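Ornithine carbamoyltransferase, anabolic (Campylobacter jejuni subsp. jejuni, PDB 3TPF) catalyses the reversible transfer of the carbamoyl group from carbamoyl phosphate to L-ornithine, giving L-citrulline and phosphate in the arginine biosynthesis pathway. Local coordinates at residues A85-I88 against G89-D93; N100-E103 against T104-E107; N118-E122 against L123-T127; E276-A279 against D280-F283; E285-N288 against R289-V293. All blocks are in the same frame, centred on the assembly; numbering follows the deposited sequence.

Interaction 1: residues A85-I88 against G89-D93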
loop_
_atom_site.group_PDB
_atom_site.type_symbol
_atom_site.label_atom_id
_atom_site.label_comp_id
_atom_site.label_asym_id
_atom_site.label_seq_id
_atom_site.Cartn_x
_atom_site.Cartn_y
_atom_site.Cartn_z
ATOM N N ALA B 85 -10.296 -5.056 16.402
ATOM C CA ALA B 85 -11.624 -5.066 15.854
ATOM C C ALA B 85 -12.377 -3.854 16.267
ATOM O O ALA B 85 -13.106 -3.245 15.469
ATOM C CB ALA B 85 -12.353 -6.277 16.294
ATOM N N ARG B 86 -12.205 -3.451 17.515
ATOM C CA ARG B 86 -13.041 -2.332 18.049
ATOM C C ARG B 86 -12.563 -0.970 17.590
ATOM O O ARG B 86 -13.292 -0.006 17.705
ATOM C CB ARG B 86 -13.114 -2.348 19.536
ATOM C CG ARG B 86 -14.100 -3.356 20.057
ATOM C CD ARG B 86 -14.127 -3.370 21.575
ATOM N NE ARG B 86 -12.978 -4.048 22.139
ATOM C CZ ARG B 86 -12.855 -4.310 23.432
ATOM N NH1 ARG B 86 -13.830 -3.974 24.274
ATOM N NH2 ARG B 86 -11.762 -4.914 23.905
ATOM N N VAL B 87 -11.354 -0.920 17.040
ATOM C CA VAL B 87 -10.912 0.280 16.311
ATOM C C VAL B 87 -11.249 0.202 14.819
ATOM O O VAL B 87 -12.008 1.008 14.314
ATOM C CB VAL B 87 -9.381 0.571 16.404
ATOM C CG1 VAL B 87 -9.077 1.822 15.587
ATOM C CG2 VAL B 87 -8.879 0.758 17.819
ATOM N N ILE B 88 -10.632 -0.729 14.101
ATOM C CA ILE B 88 -10.725 -0.772 12.634
ATOM C C ILE B 88 -12.183 -0.955 12.240
ATOM O O ILE B 88 -12.727 -0.241 11.371
ATOM C CB ILE B 88 -9.927 -1.915 12.017
ATOM C CG1 ILE B 88 -8.446 -1.650 12.150
ATOM C CG2 ILE B 88 -10.167 -2.030 10.533
ATOM C CD1 ILE B 88 -7.512 -2.830 11.906
ATOM N N GLY B 89 -12.854 -1.895 12.907
ATOM C CA GLY B 89 -14.263 -2.196 12.553
ATOM C C GLY B 89 -15.228 -1.054 12.782
ATOM O O GLY B 89 -16.441 -1.171 12.484
ATOM N N ALA B 90 -14.728 0.004 13.396
ATOM C CA ALA B 90 -15.585 1.114 13.762
ATOM C C ALA B 90 -15.411 2.209 12.794
ATOM O O ALA B 90 -16.216 3.122 12.702
ATOM C CB ALA B 90 -15.281 1.583 15.152
HETATM N N MSE B 91 -14.325 2.139 12.054
HETATM C CA MSE B 91 -13.993 3.273 11.167
HETATM C C MSE B 91 -14.283 3.035 9.724
HETATM O O MSE B 91 -14.359 4.000 8.955
HETATM C CB MSE B 91 -12.535 3.557 11.303
HETATM C CG MSE B 91 -12.310 3.903 12.758
HETATM SE SE MSE B 91 -10.432 4.394 13.100
HETATM C CE MSE B 91 -10.515 6.237 12.364
ATOM N N VAL B 92 -14.420 1.766 9.336
ATOM C CA VAL B 92 -14.641 1.440 7.932
ATOM C C VAL B 92 -16.000 0.825 7.767
ATOM O O VAL B 92 -16.598 0.395 8.723
ATOM C CB VAL B 92 -13.594 0.494 7.366
ATOM C CG1 VAL B 92 -12.226 1.142 7.466
ATOM C CG2 VAL B 92 -13.720 -0.880 7.987
ATOM N N ASP B 93 -16.456 0.762 6.539
ATOM C CA ASP B 93 -17.726 0.100 6.231
ATOM C C ASP B 93 -17.653 -1.396 6.115
ATOM O O ASP B 93 -18.644 -2.044 6.366
ATOM C CB ASP B 93 -18.339 0.723 4.981
ATOM C CG ASP B 93 -18.499 2.204 5.163
ATOM O OD1 ASP B 93 -19.218 2.569 6.118
ATOM O OD2 ASP B 93 -17.813 3.023 4.503
#
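Gly89 N reaches back four residues to Ala85 O at 2.9 Å, the first of the backbone bonds that tie residues 85-88 to 89-93. Ala90 N binds Val87 O at 3.0 Å, and Met91 N binds Ile88 O at 2.9 Å, both spanning three residues. These three-residue bonds mark the weakly bonded last turn of helix 81-91, where Val92 N adds a weak four-residue bond as second donor to Ile88 O. The chain then passes through Val92 and Asp93 into strand 94-98 of the parallel sheet in the carbamoyl phosphate-binding domain. Apolar contact is carried by Val87 and selenomethionine Met91, which lie side by side and point the same way. Val87 CG1, trans to the backbone N (chi1 179°), touches Met91 SE at 3.8 Å. Closer to the backbone, Met91 CG lies 3.3 Å from Val87 O, and Ala90 CB is 3.6 Å from Arg86 O. Ile88 and Val92 pack on Ala40 of strand 38-43; Val87, Ile88 and Met91 meet Ala286, Met52 and Leu56 of a neighbouring subunit. Arg86 forms salt bridges with Asp83 and with Glu276 of that same neighbouring subunit.

Interaction 2: residues N100-E103 against T104-E107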
loop_
_atom_site.group_PDB
_atom_site.type_symbol
_atom_site.label_atom_id
_atom_site.label_comp_id
_atom_site.label_asym_id
_atom_site.label_seq_id
_atom_site.Cartn_x
_atom_site.Cartn_y
_atom_site.Cartn_z
ATOM N N ASN B 100 -4.754 -16.867 8.733
ATOM C CA ASN B 100 -4.154 -18.202 9.039
ATOM C C ASN B 100 -5.175 -19.122 9.715
ATOM O O ASN B 100 -5.349 -20.271 9.301
ATOM C CB ASN B 100 -2.923 -18.062 9.949
ATOM C CG ASN B 100 -1.803 -17.199 9.344
ATOM O OD1 ASN B 100 -1.392 -17.462 8.215
ATOM N ND2 ASN B 100 -1.306 -16.174 10.083
ATOM N N LYS B 101 -5.910 -18.579 10.686
ATOM C CA LYS B 101 -6.890 -19.360 11.485
ATOM C C LYS B 101 -8.329 -18.759 11.529
ATOM O O LYS B 101 -8.543 -17.610 11.898
ATOM C CB LYS B 101 -6.394 -19.535 12.893
ATOM C CG LYS B 101 -5.126 -20.399 13.115
ATOM C CD LYS B 101 -3.851 -19.537 13.259
ATOM C CE LYS B 101 -3.900 -18.565 14.472
ATOM N NZ LYS B 101 -2.989 -17.362 14.432
ATOM N N HIS B 102 -9.324 -19.560 11.154
ATOM C CA HIS B 102 -10.720 -19.106 11.108
ATOM C C HIS B 102 -11.163 -18.433 12.425
ATOM O O HIS B 102 -11.942 -17.463 12.437
ATOM C CB HIS B 102 -11.660 -20.258 10.777
ATOM C CG HIS B 102 -12.996 -19.802 10.256
ATOM N ND1 HIS B 102 -13.129 -19.228 9.025
ATOM C CD2 HIS B 102 -14.248 -19.864 10.776
ATOM C CE1 HIS B 102 -14.400 -18.941 8.804
ATOM N NE2 HIS B 102 -15.107 -19.326 9.846
ATOM N N GLU B 103 -10.695 -18.964 13.538
ATOM C CA GLU B 103 -11.106 -18.437 14.816
ATOM C C GLU B 103 -10.908 -16.922 14.842
ATOM O O GLU B 103 -11.731 -16.180 15.396
ATOM C CB GLU B 103 -10.324 -19.090 15.924
ATOM C CG GLU B 103 -10.541 -18.431 17.290
ATOM C CD GLU B 103 -12.019 -18.322 17.734
ATOM O OE1 GLU B 103 -12.818 -19.258 17.348
ATOM O OE2 GLU B 103 -12.347 -17.303 18.481
ATOM N N THR B 104 -9.801 -16.482 14.247
ATOM C CA THR B 104 -9.468 -15.062 14.145
ATOM C C THR B 104 -10.562 -14.278 13.451
ATOM O O THR B 104 -10.906 -13.193 13.863
ATOM C CB THR B 104 -8.149 -14.827 13.394
ATOM O OG1 THR B 104 -7.084 -15.540 14.057
ATOM C CG2 THR B 104 -7.830 -13.348 13.306
ATOM N N LEU B 105 -11.128 -14.837 12.418
ATOM C CA LEU B 105 -12.215 -14.139 11.782
ATOM C C LEU B 105 -13.368 -14.034 12.749
ATOM O O LEU B 105 -14.059 -13.022 12.802
ATOM C CB LEU B 105 -12.707 -14.915 10.546
ATOM C CG LEU B 105 -11.942 -14.673 9.247
ATOM C CD1 LEU B 105 -12.255 -15.681 8.175
ATOM C CD2 LEU B 105 -12.326 -13.278 8.849
ATOM N N LEU B 106 -13.645 -15.127 13.434
ATOM C CA LEU B 106 -14.863 -15.198 14.247
ATOM C C LEU B 106 -14.730 -14.182 15.375
ATOM O O LEU B 106 -15.611 -13.379 15.662
ATOM C CB LEU B 106 -15.083 -16.618 14.782
ATOM C CG LEU B 106 -15.603 -17.688 13.800
ATOM C CD1 LEU B 106 -15.486 -19.037 14.475
ATOM C CD2 LEU B 106 -17.067 -17.560 13.368
ATOM N N GLU B 107 -13.564 -14.203 16.000
ATOM C CA GLU B 107 -13.262 -13.319 17.132
ATOM C C GLU B 107 -13.351 -11.842 16.710
ATOM O O GLU B 107 -13.857 -11.014 17.438
ATOM C CB GLU B 107 -11.862 -13.616 17.686
ATOM C CG GLU B 107 -11.362 -12.628 18.733
ATOM C CD GLU B 107 -12.001 -12.768 20.131
ATOM O OE1 GLU B 107 -12.890 -13.655 20.361
ATOM O OE2 GLU B 107 -11.585 -11.967 21.011
HETATM O O HOH W 1 -4.889 -16.721 12.209
#
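Water 1 is gripped by three groups at the start of helix 102-111: it accepts from Lys101 N at 2.6 Å, meets Thr104 OG1 at 3.1 Å and takes a weak bond from Lys101 NZ. This helix is the crossover of the beta-alpha-beta unit that links strands 94-98 and 116-118. Its first turn closes with Thr104 N bound to Lys101 O at 2.9 Å. His102 O takes a weak bond from Leu105 N and a straighter one from Leu106 N, and Glu107 N reaches Glu103 O at 2.8 Å with an N-H...O angle of 169°. A chi1 of -160° swings the His102 side chain over the following turn. Its ring slants against two leucines, ND1 lying 3.8 Å from Leu105 CD1 and CD2 lying 4.0 Å from Leu106 CG. ND1 is also hydrogen-bonded to Ser121 OG, and the ring packs edge-to-face with Tyr124, so both its position and its rotation are constrained. On another side of the helix Glu103 and Glu107 bend at chi2 and converge on Arg110 NH1, which forms a salt bridge with each and probably offsets their mutual repulsion. Their carboxylate planes are turned 45° apart, with Glu103 OE2 and Glu107 OE1 separated by 4.1 Å.

Interaction 3: residues N118-E122 against L123-T127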
loop_
_atom_site.group_PDB
_atom_site.type_symbol
_atom_site.label_atom_id
_atom_site.label_comp_id
_atom_site.label_asym_id
_atom_site.label_seq_id
_atom_site.Cartn_x
_atom_site.Cartn_y
_atom_site.Cartn_z
ATOM N N ASN B 118 -14.673 -13.191 4.742
ATOM C CA ASN B 118 -13.589 -14.190 4.860
ATOM C C ASN B 118 -12.940 -14.308 3.482
ATOM O O ASN B 118 -13.407 -15.037 2.623
ATOM C CB ASN B 118 -14.113 -15.548 5.225
ATOM C CG ASN B 118 -13.002 -16.677 5.202
ATOM O OD1 ASN B 118 -11.818 -16.367 4.968
ATOM N ND2 ASN B 118 -13.382 -17.963 5.522
ATOM N N ALA B 119 -11.852 -13.603 3.263
ATOM C CA ALA B 119 -11.135 -13.684 1.991
ATOM C C ALA B 119 -10.339 -15.003 1.888
ATOM O O ALA B 119 -9.719 -15.239 0.830
ATOM C CB ALA B 119 -10.182 -12.510 1.864
ATOM N N LEU B 120 -10.215 -15.762 2.995
ATOM C CA LEU B 120 -9.605 -17.076 2.978
ATOM C C LEU B 120 -9.120 -17.534 4.372
ATOM O O LEU B 120 -8.475 -16.801 5.064
ATOM C CB LEU B 120 -8.437 -17.200 2.030
ATOM C CG LEU B 120 -7.814 -18.639 2.090
ATOM C CD1 LEU B 120 -7.539 -19.118 0.644
ATOM C CD2 LEU B 120 -6.593 -18.678 2.910
ATOM N N SER B 121 -9.556 -18.709 4.778
ATOM C CA SER B 121 -9.181 -19.255 6.065
ATOM C C SER B 121 -8.867 -20.720 5.890
ATOM O O SER B 121 -9.111 -21.262 4.835
ATOM C CB SER B 121 -10.294 -19.090 7.087
ATOM O OG SER B 121 -11.351 -20.012 6.874
ATOM N N GLU B 122 -8.361 -21.360 6.903
ATOM C CA GLU B 122 -7.970 -22.754 6.718
ATOM C C GLU B 122 -9.200 -23.651 6.511
ATOM O O GLU B 122 -9.113 -24.734 5.895
ATOM C CB GLU B 122 -7.043 -23.272 7.868
ATOM C CG GLU B 122 -7.718 -23.761 9.154
ATOM C CD GLU B 122 -8.267 -22.630 10.040
ATOM O OE1 GLU B 122 -8.545 -22.887 11.256
ATOM O OE2 GLU B 122 -8.463 -21.482 9.503
ATOM N N LEU B 123 -10.329 -23.200 7.041
ATOM C CA LEU B 123 -11.589 -23.963 6.886
ATOM C C LEU B 123 -12.353 -23.654 5.568
ATOM O O LEU B 123 -12.993 -24.536 5.021
ATOM C CB LEU B 123 -12.551 -23.707 8.028
ATOM C CG LEU B 123 -12.101 -24.141 9.368
ATOM C CD1 LEU B 123 -13.248 -23.809 10.277
ATOM C CD2 LEU B 123 -11.889 -25.634 9.552
ATOM N N TYR B 124 -12.365 -22.398 5.131
ATOM C CA TYR B 124 -13.334 -22.020 4.068
ATOM C C TYR B 124 -12.755 -20.963 3.145
ATOM O O TYR B 124 -12.010 -20.086 3.558
ATOM C CB TYR B 124 -14.622 -21.470 4.623
ATOM C CG TYR B 124 -15.322 -22.310 5.644
ATOM C CD1 TYR B 124 -15.441 -21.883 6.944
ATOM C CD2 TYR B 124 -15.917 -23.462 5.308
ATOM C CE1 TYR B 124 -16.072 -22.633 7.898
ATOM C CE2 TYR B 124 -16.552 -24.233 6.255
ATOM C CZ TYR B 124 -16.619 -23.803 7.544
ATOM O OH TYR B 124 -17.235 -24.567 8.504
ATOM N N HIS B 125 -13.076 -21.082 1.888
ATOM C CA HIS B 125 -12.672 -20.077 0.932
ATOM C C HIS B 125 -13.847 -19.631 0.084
ATOM O O HIS B 125 -13.837 -19.751 -1.108
ATOM C CB HIS B 125 -11.497 -20.583 0.098
ATOM C CG HIS B 125 -10.844 -19.501 -0.732
ATOM N ND1 HIS B 125 -11.116 -18.158 -0.549
ATOM C CD2 HIS B 125 -9.989 -19.570 -1.783
ATOM C CE1 HIS B 125 -10.467 -17.450 -1.453
ATOM N NE2 HIS B 125 -9.779 -18.279 -2.221
ATOM N N PRO B 126 -14.886 -19.101 0.719
ATOM C CA PRO B 126 -16.167 -18.837 0.031
ATOM C C PRO B 126 -16.175 -17.862 -1.089
ATOM O O PRO B 126 -16.970 -18.057 -2.007
ATOM C CB PRO B 126 -17.037 -18.257 1.131
ATOM C CG PRO B 126 -16.051 -17.631 2.060
ATOM C CD PRO B 126 -14.912 -18.609 2.097
ATOM N N THR B 127 -15.420 -16.795 -1.044
ATOM C CA THR B 127 -15.464 -15.837 -2.204
ATOM C C THR B 127 -14.967 -16.548 -3.501
ATOM O O THR B 127 -15.503 -16.360 -4.600
ATOM C CB THR B 127 -14.661 -14.562 -2.011
ATOM O OG1 THR B 127 -13.301 -14.924 -1.697
ATOM C CG2 THR B 127 -15.230 -13.705 -0.927
HETATM O O HOH W 2 -13.161 -16.526 0.128
#
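Leu120 meets His125 along much of its length. CB lies 3.8 Å from His125 ND1; beyond it, CG extends away from the backbone N (chi1 179°) and carries CD1 over the imidazole. CD1 sits 3.6 Å from the centroid of the His125 ring and 14° off the normal, a CH-pi contact over the face. The ring thus has an aliphatic cover on that side, while water 2 binds ND1. The same water also binds Asn118 O and Thr127 N, joining the end of strand 116-118 to the first turn of helix 126-138, where His125 is the N-cap residue. Between these ends the chain doubles back, with Ser121 N donating to Tyr124 O at 3.1 Å. Ser121 OG, tucked between its own backbone N and carbonyl carbon (chi1 75°), receives Tyr124 N at 3.1 Å and, more weakly, Leu123 N. Besides its tie to His102, it also accepts from Asn118 ND2 at 3.2 Å, so this one hydroxyl braces the turn from several directions. Asn118 ND2 is hydrogen-bonded to Leu6 O as well and makes a further weak bond to Tyr124 O. His125, Pro126 and Thr127 belong to the predicted carbamoyl phosphate site, and the water-linked turn probably helps to position them. Around this turn, Leu105 of helix 102-111 packs on Asn118 and Ser121, helix 157-169 contributes Asn157 against Leu120 and Ser161 against Tyr124, and Arg289 of helix 279-302 reaches His125 and Thr127.

Interaction 4: residues E276-A279 against D280-F283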
loop_
_atom_site.group_PDB
_atom_site.type_symbol
_atom_site.label_atom_id
_atom_site.label_comp_id
_atom_site.label_asym_id
_atom_site.label_seq_id
_atom_site.Cartn_x
_atom_site.Cartn_y
_atom_site.Cartn_z
ATOM N N GLU B 276 -3.366 -25.475 -20.039
ATOM C CA GLU B 276 -3.417 -24.555 -21.172
ATOM C C GLU B 276 -4.634 -24.798 -22.091
ATOM O O GLU B 276 -5.241 -23.850 -22.634
ATOM C CB GLU B 276 -2.144 -24.559 -21.966
ATOM C CG GLU B 276 -0.984 -23.849 -21.259
ATOM C CD GLU B 276 -1.245 -22.356 -21.045
ATOM O OE1 GLU B 276 -2.011 -21.727 -21.848
ATOM O OE2 GLU B 276 -0.639 -21.787 -20.107
ATOM N N LYS B 277 -5.048 -26.055 -22.195
ATOM C CA LYS B 277 -6.262 -26.384 -22.972
ATOM C C LYS B 277 -7.446 -25.590 -22.420
ATOM O O LYS B 277 -8.222 -25.016 -23.171
ATOM C CB LYS B 277 -6.581 -27.870 -22.982
ATOM C CG LYS B 277 -7.495 -28.271 -24.134
ATOM C CD LYS B 277 -8.194 -29.588 -23.859
ATOM C CE LYS B 277 -9.234 -30.016 -24.927
ATOM N NZ LYS B 277 -10.566 -30.390 -24.272
ATOM N N HIS B 278 -7.499 -25.469 -21.122
ATOM C CA HIS B 278 -8.525 -24.643 -20.493
ATOM C C HIS B 278 -8.113 -23.228 -20.026
ATOM O O HIS B 278 -8.708 -22.680 -19.120
ATOM C CB HIS B 278 -9.073 -25.388 -19.304
ATOM C CG HIS B 278 -9.803 -26.607 -19.680
ATOM N ND1 HIS B 278 -9.176 -27.836 -19.813
ATOM C CD2 HIS B 278 -11.109 -26.791 -20.017
ATOM C CE1 HIS B 278 -10.084 -28.730 -20.180
ATOM N NE2 HIS B 278 -11.257 -28.124 -20.299
ATOM N N ALA B 279 -7.097 -22.644 -20.605
ATOM C CA ALA B 279 -6.739 -21.304 -20.186
ATOM C C ALA B 279 -7.959 -20.337 -20.229
ATOM O O ALA B 279 -8.216 -19.669 -19.251
ATOM C CB ALA B 279 -5.577 -20.764 -20.979
ATOM N N ASP B 280 -8.740 -20.322 -21.291
ATOM C CA ASP B 280 -9.809 -19.331 -21.369
ATOM C C ASP B 280 -10.701 -19.361 -20.155
ATOM O O ASP B 280 -11.037 -18.305 -19.587
ATOM C CB ASP B 280 -10.691 -19.484 -22.594
ATOM C CG ASP B 280 -9.974 -19.165 -23.886
ATOM O OD1 ASP B 280 -9.122 -18.278 -23.939
ATOM O OD2 ASP B 280 -10.242 -19.820 -24.902
ATOM N N VAL B 281 -11.133 -20.548 -19.763
ATOM C CA VAL B 281 -12.081 -20.661 -18.654
ATOM C C VAL B 281 -11.396 -20.404 -17.352
ATOM O O VAL B 281 -11.967 -19.824 -16.450
ATOM C CB VAL B 281 -12.904 -21.991 -18.626
ATOM C CG1 VAL B 281 -12.080 -23.164 -18.039
ATOM C CG2 VAL B 281 -14.163 -21.777 -17.823
ATOM N N ILE B 282 -10.188 -20.918 -17.211
ATOM C CA ILE B 282 -9.475 -20.820 -15.946
ATOM C C ILE B 282 -9.218 -19.334 -15.654
ATOM O O ILE B 282 -9.331 -18.886 -14.501
ATOM C CB ILE B 282 -8.156 -21.597 -15.937
ATOM C CG1 ILE B 282 -8.459 -23.102 -15.912
ATOM C CG2 ILE B 282 -7.312 -21.226 -14.712
ATOM C CD1 ILE B 282 -7.228 -24.003 -16.045
ATOM N N PHE B 283 -8.853 -18.588 -16.658
ATOM C CA PHE B 283 -8.501 -17.209 -16.397
ATOM C C PHE B 283 -9.722 -16.322 -16.340
ATOM O O PHE B 283 -9.630 -15.252 -15.791
ATOM C CB PHE B 283 -7.424 -16.638 -17.390
ATOM C CG PHE B 283 -6.071 -17.243 -17.201
ATOM C CD1 PHE B 283 -5.370 -17.047 -16.042
ATOM C CD2 PHE B 283 -5.544 -18.094 -18.143
ATOM C CE1 PHE B 283 -4.144 -17.663 -15.807
ATOM C CE2 PHE B 283 -4.302 -18.689 -17.945
ATOM C CZ PHE B 283 -3.596 -18.464 -16.772
#
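Ala279 CB touches the rim of the Phe283 ring one helical turn ahead, with CE2 at 3.9 Å. A chi1 of -69° leans the Phe283 ring back along the helix, and CD2 comes within 3.3 Å of Ala279 O. His278 meets two aliphatic side chains through its CB: Val281 CG1 at 3.9 Å and Ile282 CD1 at 4.0 Å. Val281 CG1 also approaches the edge of the His278 imidazole, near the ring plane, while Ile282 CG1 folds over His278 O. The backbone here is a junction between two helices: His278 leaves helical geometry after helix 272-277 and at once serves as the N-cap residue of helix 279-302. Ala279 N still bonds back to Glu276 O, whereas Ile282 N reaches His278 O at 3.0 Å and Phe283 N reaches Ala279 O at 2.9 Å. His278 ND1 is held by Ile274 O, which ties the imidazole to the preceding helix. The aliphatic side turns inward, Val281 resting on Ile257 of strand 257-260 and Ile282 on Leu262, a predicted carbamoyl phosphate-binding residue. Ala279 and Phe283 pack on Arg86 of a neighbouring subunit, and Glu276 forms a salt bridge with Lys82 of that subunit.

Interaction 5: residues E285-N288 against R289-V293; sequences EARN and RLYVV
Arg287 and Tyr291 are brought together by different settings of chi1: Arg287 CG is anti to its backbone N (-177°), with the chain extended out to NE, while Tyr291 CG sits beside its own backbone N (-54°) and points back toward the helix start. The phenol oxygen OH therefore ends over the centre of the guanidinium, 3.8 Å from Arg287 CZ, with the two planes almost perpendicular. Because Arg287 is poorly ordered, this placement is approximate. Asn288 OD1 approaches the same ring at its edge, 3.6 Å from Tyr291 CE2. Both amide atoms of Asn288 are also engaged beyond the segment, OD1 by Lys27 and ND2 by Thr135 and Glu138, which fixes the amide between helices 13-28 and 126-138. The backbone of helix 279-302 kinks here: Leu290 N binds Arg287 O at 3.2 Å and Tyr291 N binds Asn288 O at 3.2 Å, so both bonds span three residues. Arg289, of the predicted carbamoyl phosphate site, bends at chi2 and chi3 and carries its guanidinium away from this turn to a weak bond with Thr50. The chemistry implies two arginines on one turn with different roles: Arg287 is paired with Glu284 near the neighbouring subunit, while Arg289 probably helps bind carbamoyl phosphate.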
loop_
_atom_site.group_PDB
_atom_site.type_symbol
_atom_site.label_atom_id
_atom_site.label_comp_id
_atom_site.label_asym_id
_atom_site.label_seq_id
_atom_site.Cartn_x
_atom_site.Cartn_y
_atom_site.Cartn_z
ATOM N N GLU B 285 -12.234 -17.415 -14.797
ATOM C CA GLU B 285 -12.543 -17.803 -13.440
ATOM C C GLU B 285 -11.829 -16.783 -12.555
ATOM O O GLU B 285 -12.457 -16.154 -11.755
ATOM C CB GLU B 285 -12.086 -19.243 -13.123
ATOM C CG GLU B 285 -12.334 -19.742 -11.683
ATOM C CD GLU B 285 -11.625 -21.073 -11.302
ATOM O OE1 GLU B 285 -10.997 -21.618 -12.232
ATOM O OE2 GLU B 285 -11.717 -21.541 -10.094
ATOM N N ALA B 286 -10.507 -16.664 -12.718
ATOM C CA ALA B 286 -9.637 -15.710 -11.996
ATOM C C ALA B 286 -10.210 -14.302 -11.903
ATOM O O ALA B 286 -10.390 -13.690 -10.872
ATOM C CB ALA B 286 -8.350 -15.633 -12.788
ATOM N N ARG B 287 -10.541 -13.804 -13.051
ATOM C CA ARG B 287 -11.060 -12.490 -13.177
ATOM C C ARG B 287 -12.440 -12.375 -12.597
ATOM O O ARG B 287 -12.823 -11.330 -12.121
ATOM C CB ARG B 287 -11.111 -12.187 -14.655
ATOM C CG ARG B 287 -11.569 -10.809 -15.016
ATOM C CD ARG B 287 -11.825 -10.838 -16.493
ATOM N NE ARG B 287 -11.778 -9.513 -17.088
ATOM C CZ ARG B 287 -12.555 -9.143 -18.103
ATOM N NH1 ARG B 287 -13.468 -9.999 -18.609
ATOM N NH2 ARG B 287 -12.446 -7.910 -18.599
ATOM N N ASN B 288 -13.231 -13.426 -12.685
ATOM C CA ASN B 288 -14.668 -13.339 -12.306
ATOM C C ASN B 288 -14.884 -13.191 -10.750
ATOM O O ASN B 288 -15.901 -12.795 -10.286
ATOM C CB ASN B 288 -15.415 -14.580 -12.781
ATOM C CG ASN B 288 -15.901 -14.522 -14.221
ATOM O OD1 ASN B 288 -15.958 -13.465 -14.807
ATOM N ND2 ASN B 288 -16.256 -15.692 -14.796
ATOM N N ARG B 289 -13.872 -13.415 -9.965
ATOM C CA ARG B 289 -13.921 -13.034 -8.543
ATOM C C ARG B 289 -14.257 -11.556 -8.256
ATOM O O ARG B 289 -14.789 -11.210 -7.218
ATOM C CB ARG B 289 -12.563 -13.283 -7.884
ATOM C CG ARG B 289 -12.696 -13.429 -6.414
ATOM C CD ARG B 289 -12.313 -14.853 -5.950
ATOM N NE ARG B 289 -11.452 -14.681 -4.781
ATOM C CZ ARG B 289 -10.130 -14.730 -4.809
ATOM N NH1 ARG B 289 -9.454 -14.409 -3.710
ATOM N NH2 ARG B 289 -9.477 -15.121 -5.924
ATOM N N LEU B 290 -13.904 -10.697 -9.203
ATOM C CA LEU B 290 -14.229 -9.295 -9.105
ATOM C C LEU B 290 -15.717 -9.095 -8.944
ATOM O O LEU B 290 -16.167 -8.415 -8.061
ATOM C CB LEU B 290 -13.751 -8.549 -10.337
ATOM C CG LEU B 290 -14.131 -7.059 -10.382
ATOM C CD1 LEU B 290 -13.476 -6.512 -9.131
ATOM C CD2 LEU B 290 -13.686 -6.320 -11.623
ATOM N N TYR B 291 -16.485 -9.690 -9.821
ATOM C CA TYR B 291 -17.925 -9.326 -9.985
ATOM C C TYR B 291 -18.682 -9.837 -8.793
ATOM O O TYR B 291 -19.674 -9.301 -8.365
ATOM C CB TYR B 291 -18.478 -9.878 -11.292
ATOM C CG TYR B 291 -17.624 -9.452 -12.446
ATOM C CD1 TYR B 291 -17.639 -8.153 -12.886
ATOM C CD2 TYR B 291 -16.733 -10.340 -13.057
ATOM C CE1 TYR B 291 -16.834 -7.750 -13.926
ATOM C CE2 TYR B 291 -15.924 -9.926 -14.111
ATOM C CZ TYR B 291 -15.994 -8.634 -14.546
ATOM O OH TYR B 291 -15.214 -8.168 -15.581
ATOM N N VAL B 292 -18.153 -10.897 -8.274
ATOM C CA VAL B 292 -18.777 -11.665 -7.198
ATOM C C VAL B 292 -18.514 -10.953 -5.870
ATOM O O VAL B 292 -19.407 -10.724 -5.075
ATOM C CB VAL B 292 -18.280 -13.149 -7.285
ATOM C CG1 VAL B 292 -18.157 -13.756 -5.948
ATOM C CG2 VAL B 292 -19.259 -13.985 -8.149
ATOM N N VAL B 293 -17.285 -10.520 -5.677
ATOM C CA VAL B 293 -17.014 -9.647 -4.527
ATOM C C VAL B 293 -17.872 -8.336 -4.596
ATOM O O VAL B 293 -18.467 -7.910 -3.601
ATOM C CB VAL B 293 -15.547 -9.356 -4.352
ATOM C CG1 VAL B 293 -15.351 -8.234 -3.312
ATOM C CG2 VAL B 293 -14.839 -10.723 -3.922
#

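Interactions 2 and 3 form one continuous patch, their centres 10 Å apart: His102 N meets Glu122 OE2 at 2.7 Å and Leu105 packs on Asn118. Interaction 3 also touches interaction 5, Thr127 OG1 lying 3.6 Å from Arg289 NE, so both bring residues to the predicted carbamoyl phosphate site from different parts of the chain. Interactions 4 and 5 follow one another on helix 279-302, with centres 15 Å apart. Interaction 1 is about 39 Å from interaction 4, centre to centre within one chain, yet across the subunit boundary the same surfaces meet: Arg86 to Met91 of one copy meet Glu276 to Leu290 of another, joining the trimer.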